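Local coordinates for LPP20 lipofamily protein (Helicobacter pylori R046Wa, PDB 4KZS), which is a secreted protein of unknown function, possibly connected with the outer membrane and the Tol-Pal system, at residues 40-49 with 71-80; 110-121 with 143-154. All coordinates share one frame; numbering follows the deposited sequence.

Contact 1 of 2, residues 40-49 with 71-80; sequences LVASISVVVN and INLKTDDLEL
Val41, Ser45 and Asn49 of helix 40-49 lie against Asp76, Lys74 and Ile71 in turn, so the loop 71-80 runs along the helix in the opposite chain direction. Their CA atoms are close, with Ser45 CA 5.4 Å from Lys74 CA. Asn49 makes the main polar grip. Its CG stands beside its own backbone N (chi1 -69°), and the amide reaches Leu73. Asn49 OD1 accepts the backbone N-H of Leu73, N to OD1 2.8 Å, with the donor tilted 18° from the carbonyl plane. Asn49 ND2 gives a hydrogen to Leu73 O, also at 2.8 Å, and this oxygen lies nearly in the amide plane. One side chain thus binds both backbone polar groups of one loop residue, and the pair of bonds limits rotation of the amide.

One helical turn earlier, Ser45 OG takes the backbone N-H of Thr75, N to OG 2.9 Å, with an N-H...O angle of 156°. It also makes a weak bond to Val41 O in its own helix. Toward the start of the helix segment the contact is mainly apolar. Val41 CG1 meets Leu80 CD1 at 4.0 Å, the two side chains crossing obliquely, and Ile44 CD1 approaches Leu80 CD2. At the other end Val48 CG1 touches Leu73 CD1 at 3.9 Å, roughly at right angles. Within the loop, Glu79 OE1 accepts the backbone N-H of Asp76.

Helix 29-53, packed on the antiparallel sheet of the LPP20 lipoprotein region, thus holds the irregular loop leading to strand 84-91. Leu40 and Ile44 pack onto Val99 and Ile101 of strand 94-102. Ile44 and Leu80 also meet Phe106 of helix 103-121, while Val48 and Leu73 both rest on Ile153 of helix 135-157.

Contact 2 of 2, residues 110-121 with 143-154; sequences LRDKYNALYGQF and LLAKAMPIERIL
Tyr114 enters a hole formed by Ala147, Ile150, Glu151 and Leu154. Its helix 110-121 runs roughly antiparallel to helix 143-154, with the axes 9.6 Å apart and a signed crossing angle of -147°. The CB of Tyr114 meets Ile150 CG2 at 3.8 Å and, a little farther off, Leu154 CD1. CG lies anti to the backbone N (chi1 -177°), which carries the ring from Ile150 toward Ala147 and Glu151. One ring edge faces Ala147 O, near CD2 and CE2. Tyr114 CE2 also lies 3.5 Å from Glu151 CB. At the tip, Tyr114 OH donates a hydrogen bond to Glu151 OE1 at 3.1 Å, arriving nearly along the carboxylate C-O axis. The ring and carboxylate planes are 36° apart.

Two more knobs fit into holes. Leu117 sits among Leu143, Lys146, Ala147 and Ile150, and its CD1 is 3.9 Å from Ile150 CD1. Ile150 in return fills a hole lined by Leu110, Lys113, Tyr114 and Leu117. Farther along, Phe121 takes Leu144 CD1 over one face and Leu143 CD1 at its edge. Phe121 also forms an edge-to-face pair with Tyr167 of helix 165-172. Helix 143-154 is kinked at Pro149, whose N has no hydrogen to give to the preceding turn.

The interlocking is consistent with two helices of a three-helix bundle. Leucine and isoleucine side chains, with the rings of Tyr114 and Phe121, set the fit. The Tyr114-Glu151 bond satisfies the hydroxyl of a buried residue and helps to fix the ring's tip.

In the fold
Contact 2 is the more buried of the two and lies nearer the centre of the chain. It joins helices 103-121 and 135-157 through largely apolar knobs-into-holes packing. Contact 1 is farther out and only partly buried. There helix 29-53 fixes a loop through side-chain bonds to the loop backbone, flanked by apolar contacts. The two contacts share no secondary-structure element and follow one another along the chain. They still touch. Asn72 OD1 and Arg152 NH1 form a weak hydrogen bond, and so do Leu78 O and Lys113 NZ, while Leu78 packs on Lys146. The loop of contact 1 therefore bridges helix 29-53 and the helix pair of contact 2.

Contact 1 of 2, residues 40-49 with 71-80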
loop_
_atom_site.group_PDB
_atom_site.type_symbol
_atom_site.label_atom_id
_atom_site.label_comp_id
_atom_site.label_asym_id
_atom_site.label_seq_id
_atom_site.Cartn_x
_atom_site.Cartn_y
_atom_site.Cartn_z
ATOM N N LEU A 40 23.082 7.370 -5.844
ATOM C CA LEU A 40 22.713 6.979 -7.217
ATOM C C LEU A 40 21.202 7.095 -7.475
ATOM O O LEU A 40 20.815 7.634 -8.543
ATOM C CB LEU A 40 23.216 5.549 -7.534
ATOM C CG LEU A 40 22.490 4.901 -8.687
ATOM C CD1 LEU A 40 22.631 5.769 -9.907
ATOM C CD2 LEU A 40 23.188 3.619 -8.973
ATOM N N VAL A 41 20.369 6.613 -6.530
ATOM C CA VAL A 41 18.932 6.738 -6.681
ATOM C C VAL A 41 18.583 8.194 -6.737
ATOM O O VAL A 41 17.810 8.622 -7.608
ATOM C CB VAL A 41 18.117 6.066 -5.547
ATOM C CG1 VAL A 41 18.296 4.549 -5.531
ATOM C CG2 VAL A 41 18.484 6.623 -4.191
ATOM N N ALA A 42 19.188 8.962 -5.821
ATOM C CA ALA A 42 18.957 10.422 -5.689
ATOM C C ALA A 42 19.298 11.097 -6.960
ATOM O O ALA A 42 18.636 12.037 -7.374
ATOM C CB ALA A 42 19.802 11.013 -4.571
ATOM N N SER A 43 20.336 10.597 -7.606
ATOM C CA SER A 43 20.797 11.216 -8.822
ATOM C C SER A 43 19.869 10.868 -9.987
ATOM O O SER A 43 19.625 11.711 -10.864
ATOM C CB SER A 43 22.238 10.787 -9.089
ATOM O OG SER A 43 22.540 10.889 -10.476
ATOM N N ILE A 44 19.368 9.622 -10.010
ATOM C CA ILE A 44 18.404 9.227 -11.028
ATOM C C ILE A 44 17.063 9.945 -10.812
ATOM O O ILE A 44 16.447 10.382 -11.793
ATOM C CB ILE A 44 18.146 7.736 -11.030
ATOM C CG1 ILE A 44 19.440 6.923 -11.214
ATOM C CG2 ILE A 44 17.199 7.388 -12.159
ATOM C CD1 ILE A 44 19.207 5.465 -10.878
ATOM N N SER A 45 16.588 10.082 -9.560
ATOM C CA SER A 45 15.322 10.803 -9.351
ATOM C C SER A 45 15.357 12.094 -10.175
ATOM O O SER A 45 14.519 12.279 -11.071
ATOM C CB SER A 45 15.080 11.108 -7.893
ATOM O OG SER A 45 14.793 9.942 -7.147
ATOM N N VAL A 46 16.369 12.943 -9.919
ATOM C CA VAL A 46 16.619 14.194 -10.687
ATOM C C VAL A 46 16.473 14.060 -12.198
ATOM O O VAL A 46 15.566 14.636 -12.776
ATOM C CB VAL A 46 18.013 14.807 -10.365
ATOM C CG1 VAL A 46 18.422 15.856 -11.397
ATOM C CG2 VAL A 46 18.059 15.359 -8.944
ATOM N N VAL A 47 17.359 13.307 -12.837
ATOM C CA VAL A 47 17.247 13.057 -14.290
ATOM C C VAL A 47 15.830 12.654 -14.702
ATOM O O VAL A 47 15.374 12.985 -15.780
ATOM C CB VAL A 47 18.287 11.975 -14.765
ATOM C CG1 VAL A 47 17.794 11.131 -15.926
ATOM C CG2 VAL A 47 19.596 12.620 -15.159
ATOM N N VAL A 48 15.144 11.926 -13.841
ATOM C CA VAL A 48 13.827 11.417 -14.173
ATOM C C VAL A 48 12.769 12.508 -14.012
ATOM O O VAL A 48 11.993 12.766 -14.944
ATOM C CB VAL A 48 13.515 10.176 -13.324
ATOM C CG1 VAL A 48 12.062 9.838 -13.344
ATOM C CG2 VAL A 48 14.283 9.008 -13.866
ATOM N N ASN A 49 12.754 13.160 -12.847
ATOM C CA ASN A 49 11.775 14.214 -12.577
ATOM C C ASN A 49 11.822 15.309 -13.627
ATOM O O ASN A 49 10.789 15.801 -14.068
ATOM C CB ASN A 49 11.964 14.793 -11.191
ATOM C CG ASN A 49 11.581 13.806 -10.060
ATOM O OD1 ASN A 49 10.396 13.499 -9.828
ATOM N ND2 ASN A 49 12.594 13.328 -9.335
ATOM N N ILE A 71 11.094 17.661 -8.697
ATOM C CA ILE A 71 11.368 16.386 -8.022
ATOM C C ILE A 71 10.073 15.799 -7.416
ATOM O O ILE A 71 10.044 15.398 -6.245
ATOM C CB ILE A 71 12.550 16.506 -6.996
ATOM C CG1 ILE A 71 13.089 15.131 -6.567
ATOM C CG2 ILE A 71 12.189 17.374 -5.788
ATOM C CD1 ILE A 71 14.314 14.681 -7.331
ATOM N N ASN A 72 9.019 15.755 -8.240
ATOM C CA ASN A 72 7.704 15.219 -7.866
ATOM C C ASN A 72 7.765 13.805 -7.251
ATOM O O ASN A 72 7.246 13.558 -6.152
ATOM C CB ASN A 72 6.774 15.230 -9.091
ATOM C CG ASN A 72 5.309 15.148 -8.718
ATOM O OD1 ASN A 72 4.436 15.530 -9.507
ATOM N ND2 ASN A 72 5.024 14.661 -7.509
ATOM N N LEU A 73 8.414 12.890 -7.965
ATOM C CA LEU A 73 8.557 11.518 -7.490
ATOM C C LEU A 73 10.001 11.248 -7.134
ATOM O O LEU A 73 10.903 11.618 -7.869
ATOM C CB LEU A 73 8.057 10.520 -8.543
ATOM C CG LEU A 73 8.558 10.698 -9.983
ATOM C CD1 LEU A 73 9.922 10.053 -10.129
ATOM C CD2 LEU A 73 7.574 10.120 -10.988
ATOM N N LYS A 74 10.222 10.630 -5.984
ATOM C CA LYS A 74 11.573 10.386 -5.537
ATOM C C LYS A 74 11.723 8.882 -5.427
ATOM O O LYS A 74 11.022 8.262 -4.645
ATOM C CB LYS A 74 11.829 11.061 -4.193
ATOM C CG LYS A 74 13.298 11.365 -3.967
ATOM C CD LYS A 74 13.481 12.486 -2.953
ATOM C CE LYS A 74 13.259 12.029 -1.518
ATOM N NZ LYS A 74 14.370 11.177 -1.009
ATOM N N THR A 75 12.605 8.300 -6.235
ATOM C CA THR A 75 12.690 6.852 -6.331
ATOM C C THR A 75 13.455 6.362 -5.107
ATOM O O THR A 75 13.993 7.163 -4.371
ATOM C CB THR A 75 13.289 6.356 -7.676
ATOM O OG1 THR A 75 14.593 6.879 -7.841
ATOM C CG2 THR A 75 12.504 6.817 -8.891
ATOM N N ASP A 76 13.426 5.066 -4.833
ATOM C CA ASP A 76 14.311 4.477 -3.834
ATOM C C ASP A 76 14.736 3.052 -4.257
ATOM O O ASP A 76 14.312 2.587 -5.315
ATOM C CB ASP A 76 13.625 4.490 -2.489
ATOM C CG ASP A 76 12.238 3.933 -2.557
ATOM O OD1 ASP A 76 12.098 2.817 -3.099
ATOM O OD2 ASP A 76 11.298 4.602 -2.070
ATOM N N ASP A 77 15.561 2.366 -3.455
ATOM C CA ASP A 77 16.172 1.061 -3.856
ATOM C C ASP A 77 15.180 0.055 -4.388
ATOM O O ASP A 77 15.481 -0.715 -5.285
ATOM C CB ASP A 77 16.842 0.364 -2.687
ATOM C CG ASP A 77 17.727 1.268 -1.896
ATOM O OD1 ASP A 77 17.822 2.477 -2.205
ATOM O OD2 ASP A 77 18.349 0.756 -0.942
ATOM N N LEU A 78 14.005 0.017 -3.772
ATOM C CA LEU A 78 12.907 -0.776 -4.267
ATOM C C LEU A 78 12.918 -0.794 -5.788
ATOM O O LEU A 78 12.586 -1.830 -6.397
ATOM C CB LEU A 78 11.572 -0.151 -3.814
ATOM C CG LEU A 78 11.010 -0.548 -2.455
ATOM C CD1 LEU A 78 12.072 -0.494 -1.351
ATOM C CD2 LEU A 78 9.782 0.304 -2.143
ATOM N N GLU A 79 13.269 0.363 -6.375
ATOM C CA GLU A 79 13.211 0.593 -7.822
ATOM C C GLU A 79 14.334 0.035 -8.669
ATOM O O GLU A 79 14.224 -0.021 -9.893
ATOM C CB GLU A 79 13.081 2.071 -8.116
ATOM C CG GLU A 79 11.643 2.524 -8.088
ATOM C CD GLU A 79 11.110 2.573 -6.695
ATOM O OE1 GLU A 79 11.562 3.473 -5.960
ATOM O OE2 GLU A 79 10.255 1.717 -6.351
ATOM N N LEU A 80 15.419 -0.361 -8.031
ATOM C CA LEU A 80 16.576 -0.895 -8.709
ATOM C C LEU A 80 16.793 -2.315 -8.310
ATOM O O LEU A 80 16.130 -2.787 -7.386
ATOM C CB LEU A 80 17.793 -0.179 -8.144
ATOM C CG LEU A 80 17.984 1.311 -8.249
ATOM C CD1 LEU A 80 19.455 1.563 -7.931
ATOM C CD2 LEU A 80 17.597 1.741 -9.654
#

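Contact 2 of 2, residues 110-121 with 143-154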
loop_
_atom_site.group_PDB
_atom_site.type_symbol
_atom_site.label_atom_id
_atom_site.label_comp_id
_atom_site.label_asym_id
_atom_site.label_seq_id
_atom_site.Cartn_x
_atom_site.Cartn_y
_atom_site.Cartn_z
ATOM N N LEU A 110 12.139 -0.911 -14.374
ATOM C CA LEU A 110 10.918 -0.246 -13.913
ATOM C C LEU A 110 9.727 -0.885 -14.577
ATOM O O LEU A 110 8.691 -1.070 -13.944
ATOM C CB LEU A 110 10.931 1.253 -14.207
ATOM C CG LEU A 110 11.695 2.072 -13.171
ATOM C CD1 LEU A 110 11.617 3.554 -13.481
ATOM C CD2 LEU A 110 11.134 1.771 -11.804
ATOM N N ARG A 111 9.901 -1.235 -15.849
ATOM C CA ARG A 111 8.923 -1.959 -16.628
ATOM C C ARG A 111 8.629 -3.248 -15.881
ATOM O O ARG A 111 7.484 -3.708 -15.802
ATOM C CB ARG A 111 9.497 -2.219 -18.021
ATOM C CG ARG A 111 8.881 -3.343 -18.824
ATOM C CD ARG A 111 9.877 -3.836 -19.877
ATOM N NE ARG A 111 9.886 -2.969 -21.054
ATOM C CZ ARG A 111 8.995 -3.075 -22.029
ATOM N NH1 ARG A 111 8.058 -4.013 -21.939
ATOM N NH2 ARG A 111 9.036 -2.258 -23.081
ATOM N N ASP A 112 9.657 -3.807 -15.260
ATOM C CA ASP A 112 9.478 -5.087 -14.613
ATOM C C ASP A 112 8.727 -5.015 -13.298
ATOM O O ASP A 112 7.871 -5.855 -13.044
ATOM C CB ASP A 112 10.814 -5.810 -14.449
ATOM C CG ASP A 112 11.489 -6.132 -15.792
ATOM O OD1 ASP A 112 10.854 -6.028 -16.877
ATOM O OD2 ASP A 112 12.680 -6.495 -15.771
ATOM N N LYS A 113 9.075 -4.043 -12.454
ATOM C CA LYS A 113 8.436 -3.863 -11.153
ATOM C C LYS A 113 6.976 -3.445 -11.440
ATOM O O LYS A 113 6.059 -3.831 -10.731
ATOM C CB LYS A 113 9.189 -2.803 -10.335
ATOM C CG LYS A 113 8.780 -2.651 -8.867
ATOM C CD LYS A 113 9.664 -1.619 -8.141
ATOM C CE LYS A 113 9.260 -1.369 -6.681
ATOM N NZ LYS A 113 9.419 -2.576 -5.825
ATOM N N TYR A 114 6.753 -2.709 -12.515
ATOM C CA TYR A 114 5.398 -2.397 -12.920
ATOM C C TYR A 114 4.616 -3.655 -13.294
ATOM O O TYR A 114 3.627 -3.937 -12.627
ATOM C CB TYR A 114 5.410 -1.446 -14.094
ATOM C CG TYR A 114 4.060 -1.032 -14.524
ATOM C CD1 TYR A 114 3.332 -1.838 -15.347
ATOM C CD2 TYR A 114 3.512 0.179 -14.128
ATOM C CE1 TYR A 114 2.076 -1.474 -15.781
ATOM C CE2 TYR A 114 2.246 0.565 -14.547
ATOM C CZ TYR A 114 1.524 -0.278 -15.387
ATOM O OH TYR A 114 0.252 0.032 -15.856
ATOM N N ASN A 115 5.063 -4.407 -14.329
ATOM C CA ASN A 115 4.440 -5.673 -14.715
ATOM C C ASN A 115 4.155 -6.568 -13.506
ATOM O O ASN A 115 3.118 -7.209 -13.446
ATOM C CB ASN A 115 5.269 -6.412 -15.715
ATOM C CG ASN A 115 5.516 -5.594 -16.972
ATOM O OD1 ASN A 115 4.787 -4.640 -17.252
ATOM N ND2 ASN A 115 6.576 -5.929 -17.723
ATOM N N ALA A 116 5.019 -6.539 -12.505
ATOM C CA ALA A 116 4.851 -7.373 -11.336
ATOM C C ALA A 116 3.735 -6.809 -10.501
ATOM O O ALA A 116 2.961 -7.561 -9.924
ATOM C CB ALA A 116 6.141 -7.441 -10.524
ATOM N N LEU A 117 3.642 -5.484 -10.442
ATOM C CA LEU A 117 2.517 -4.855 -9.744
ATOM C C LEU A 117 1.172 -5.170 -10.431
ATOM O O LEU A 117 0.208 -5.451 -9.729
ATOM C CB LEU A 117 2.721 -3.345 -9.563
ATOM C CG LEU A 117 3.863 -3.072 -8.573
ATOM C CD1 LEU A 117 4.362 -1.641 -8.705
ATOM C CD2 LEU A 117 3.465 -3.360 -7.150
ATOM N N TYR A 118 1.133 -5.149 -11.772
ATOM C CA TYR A 118 -0.093 -5.331 -12.556
ATOM C C TYR A 118 -0.622 -6.701 -12.248
ATOM O O TYR A 118 -1.713 -6.871 -11.714
ATOM C CB TYR A 118 0.260 -5.315 -14.023
ATOM C CG TYR A 118 -0.728 -4.721 -15.022
ATOM C CD1 TYR A 118 -1.884 -5.400 -15.406
ATOM C CD2 TYR A 118 -0.434 -3.517 -15.659
ATOM C CE1 TYR A 118 -2.747 -4.873 -16.364
ATOM C CE2 TYR A 118 -1.272 -2.969 -16.620
ATOM C CZ TYR A 118 -2.431 -3.645 -16.968
ATOM O OH TYR A 118 -3.250 -3.076 -17.928
ATOM N N GLY A 119 0.202 -7.698 -12.520
ATOM C CA GLY A 119 -0.189 -9.068 -12.298
ATOM C C GLY A 119 -0.236 -9.472 -10.831
ATOM O O GLY A 119 -0.422 -10.646 -10.496
ATOM N N GLN A 120 -0.043 -8.533 -9.931
ATOM C CA GLN A 120 -0.247 -8.891 -8.550
ATOM C C GLN A 120 -1.657 -8.462 -8.176
ATOM O O GLN A 120 -2.185 -8.906 -7.157
ATOM C CB GLN A 120 0.743 -8.173 -7.670
ATOM C CG GLN A 120 0.651 -8.660 -6.258
ATOM C CD GLN A 120 1.655 -7.997 -5.380
ATOM O OE1 GLN A 120 2.733 -7.607 -5.846
ATOM N NE2 GLN A 120 1.317 -7.849 -4.089
ATOM N N PHE A 121 -2.236 -7.571 -8.991
ATOM C CA PHE A 121 -3.494 -6.917 -8.686
ATOM C C PHE A 121 -4.556 -7.911 -9.000
ATOM O O PHE A 121 -5.462 -8.129 -8.197
ATOM C CB PHE A 121 -3.705 -5.680 -9.567
ATOM C CG PHE A 121 -4.703 -4.688 -9.019
ATOM C CD1 PHE A 121 -4.383 -3.893 -7.923
ATOM C CD2 PHE A 121 -5.951 -4.528 -9.604
ATOM C CE1 PHE A 121 -5.288 -2.963 -7.421
ATOM C CE2 PHE A 121 -6.859 -3.594 -9.117
ATOM C CZ PHE A 121 -6.522 -2.806 -8.025
ATOM N N LEU A 143 -0.822 -1.100 -4.374
ATOM C CA LEU A 143 -0.307 -1.435 -5.683
ATOM C C LEU A 143 -0.505 -0.242 -6.622
ATOM O O LEU A 143 0.447 0.247 -7.283
ATOM C CB LEU A 143 -0.978 -2.703 -6.236
ATOM C CG LEU A 143 -0.966 -3.997 -5.394
ATOM C CD1 LEU A 143 -1.452 -5.148 -6.247
ATOM C CD2 LEU A 143 0.392 -4.374 -4.812
ATOM N N LEU A 144 -1.739 0.249 -6.625
ATOM C CA LEU A 144 -2.136 1.321 -7.490
ATOM C C LEU A 144 -1.326 2.569 -7.150
ATOM O O LEU A 144 -0.876 3.324 -8.029
ATOM C CB LEU A 144 -3.625 1.530 -7.337
ATOM C CG LEU A 144 -4.502 0.959 -8.452
ATOM C CD1 LEU A 144 -3.976 -0.334 -9.015
ATOM C CD2 LEU A 144 -5.923 0.751 -7.996
ATOM N N ALA A 145 -1.046 2.746 -5.875
ATOM C CA ALA A 145 -0.188 3.847 -5.480
ATOM C C ALA A 145 1.307 3.683 -5.883
ATOM O O ALA A 145 1.953 4.683 -6.186
ATOM C CB ALA A 145 -0.318 4.025 -4.006
ATOM N N LYS A 146 1.873 2.467 -5.856
ATOM C CA LYS A 146 3.256 2.249 -6.360
ATOM C C LYS A 146 3.278 2.384 -7.876
ATOM O O LYS A 146 4.126 3.087 -8.426
ATOM C CB LYS A 146 3.779 0.871 -6.024
ATOM C CG LYS A 146 3.776 0.449 -4.563
ATOM C CD LYS A 146 5.156 0.639 -3.959
ATOM C CE LYS A 146 5.311 -0.042 -2.601
ATOM N NZ LYS A 146 6.707 0.125 -2.082
ATOM N N ALA A 147 2.324 1.736 -8.543
ATOM C CA ALA A 147 2.234 1.705 -10.012
ATOM C C ALA A 147 2.121 3.065 -10.688
ATOM O O ALA A 147 2.756 3.316 -11.726
ATOM C CB ALA A 147 1.067 0.808 -10.470
ATOM N N MET A 148 1.286 3.949 -10.174
ATOM C CA MET A 148 1.066 5.152 -10.942
ATOM C C MET A 148 2.331 5.992 -11.135
ATOM O O MET A 148 2.647 6.440 -12.249
ATOM C CB MET A 148 -0.014 5.969 -10.287
ATOM C CG MET A 148 -1.370 5.418 -10.580
ATOM S SD MET A 148 -2.592 6.350 -9.671
ATOM C CE MET A 148 -2.368 7.967 -10.462
ATOM N N PRO A 149 3.072 6.232 -10.050
ATOM C CA PRO A 149 4.337 6.929 -10.312
ATOM C C PRO A 149 5.259 6.167 -11.303
ATOM O O PRO A 149 5.802 6.798 -12.262
ATOM C CB PRO A 149 4.965 7.060 -8.913
ATOM C CG PRO A 149 3.816 6.915 -7.951
ATOM C CD PRO A 149 2.872 5.943 -8.614
ATOM N N ILE A 150 5.430 4.843 -11.095
ATOM C CA ILE A 150 6.319 4.066 -11.978
ATOM C C ILE A 150 5.831 4.303 -13.356
ATOM O O ILE A 150 6.613 4.545 -14.265
ATOM C CB ILE A 150 6.364 2.550 -11.630
ATOM C CG1 ILE A 150 7.072 2.392 -10.276
ATOM C CG2 ILE A 150 7.063 1.749 -12.741
ATOM C CD1 ILE A 150 7.018 1.030 -9.647
ATOM N N GLU A 151 4.520 4.297 -13.519
ATOM C CA GLU A 151 3.989 4.414 -14.887
ATOM C C GLU A 151 4.187 5.782 -15.481
ATOM O O GLU A 151 4.389 5.913 -16.695
ATOM C CB GLU A 151 2.532 4.072 -14.927
ATOM C CG GLU A 151 1.856 4.539 -16.176
ATOM C CD GLU A 151 0.384 4.271 -16.115
ATOM O OE1 GLU A 151 0.011 3.073 -16.182
ATOM O OE2 GLU A 151 -0.382 5.257 -16.011
ATOM N N ARG A 152 4.122 6.803 -14.628
ATOM C CA ARG A 152 4.349 8.160 -15.096
ATOM C C ARG A 152 5.748 8.223 -15.704
ATOM O O ARG A 152 5.913 8.670 -16.845
ATOM C CB ARG A 152 4.184 9.185 -13.976
ATOM C CG ARG A 152 3.444 10.428 -14.449
ATOM C CD ARG A 152 3.273 11.498 -13.377
ATOM N NE ARG A 152 3.185 10.970 -12.013
ATOM C CZ ARG A 152 3.696 11.582 -10.938
ATOM N NH1 ARG A 152 4.348 12.755 -11.036
ATOM N NH2 ARG A 152 3.564 11.014 -9.745
ATOM N N ILE A 153 6.736 7.720 -14.961
ATOM C CA ILE A 153 8.085 7.632 -15.480
ATOM C C ILE A 153 8.138 6.919 -16.823
ATOM O O ILE A 153 8.674 7.469 -17.805
ATOM C CB ILE A 153 8.997 6.897 -14.516
ATOM C CG1 ILE A 153 8.902 7.585 -13.162
ATOM C CG2 ILE A 153 10.409 6.886 -15.077
ATOM C CD1 ILE A 153 9.794 7.000 -12.108
ATOM N N LEU A 154 7.580 5.705 -16.869
ATOM C CA LEU A 154 7.673 4.879 -18.075
ATOM C C LEU A 154 7.105 5.594 -19.289
ATOM O O LEU A 154 7.737 5.598 -20.344
ATOM C CB LEU A 154 6.988 3.542 -17.871
ATOM C CG LEU A 154 7.783 2.653 -16.930
ATOM C CD1 LEU A 154 7.098 1.323 -16.673
ATOM C CD2 LEU A 154 9.149 2.441 -17.537
#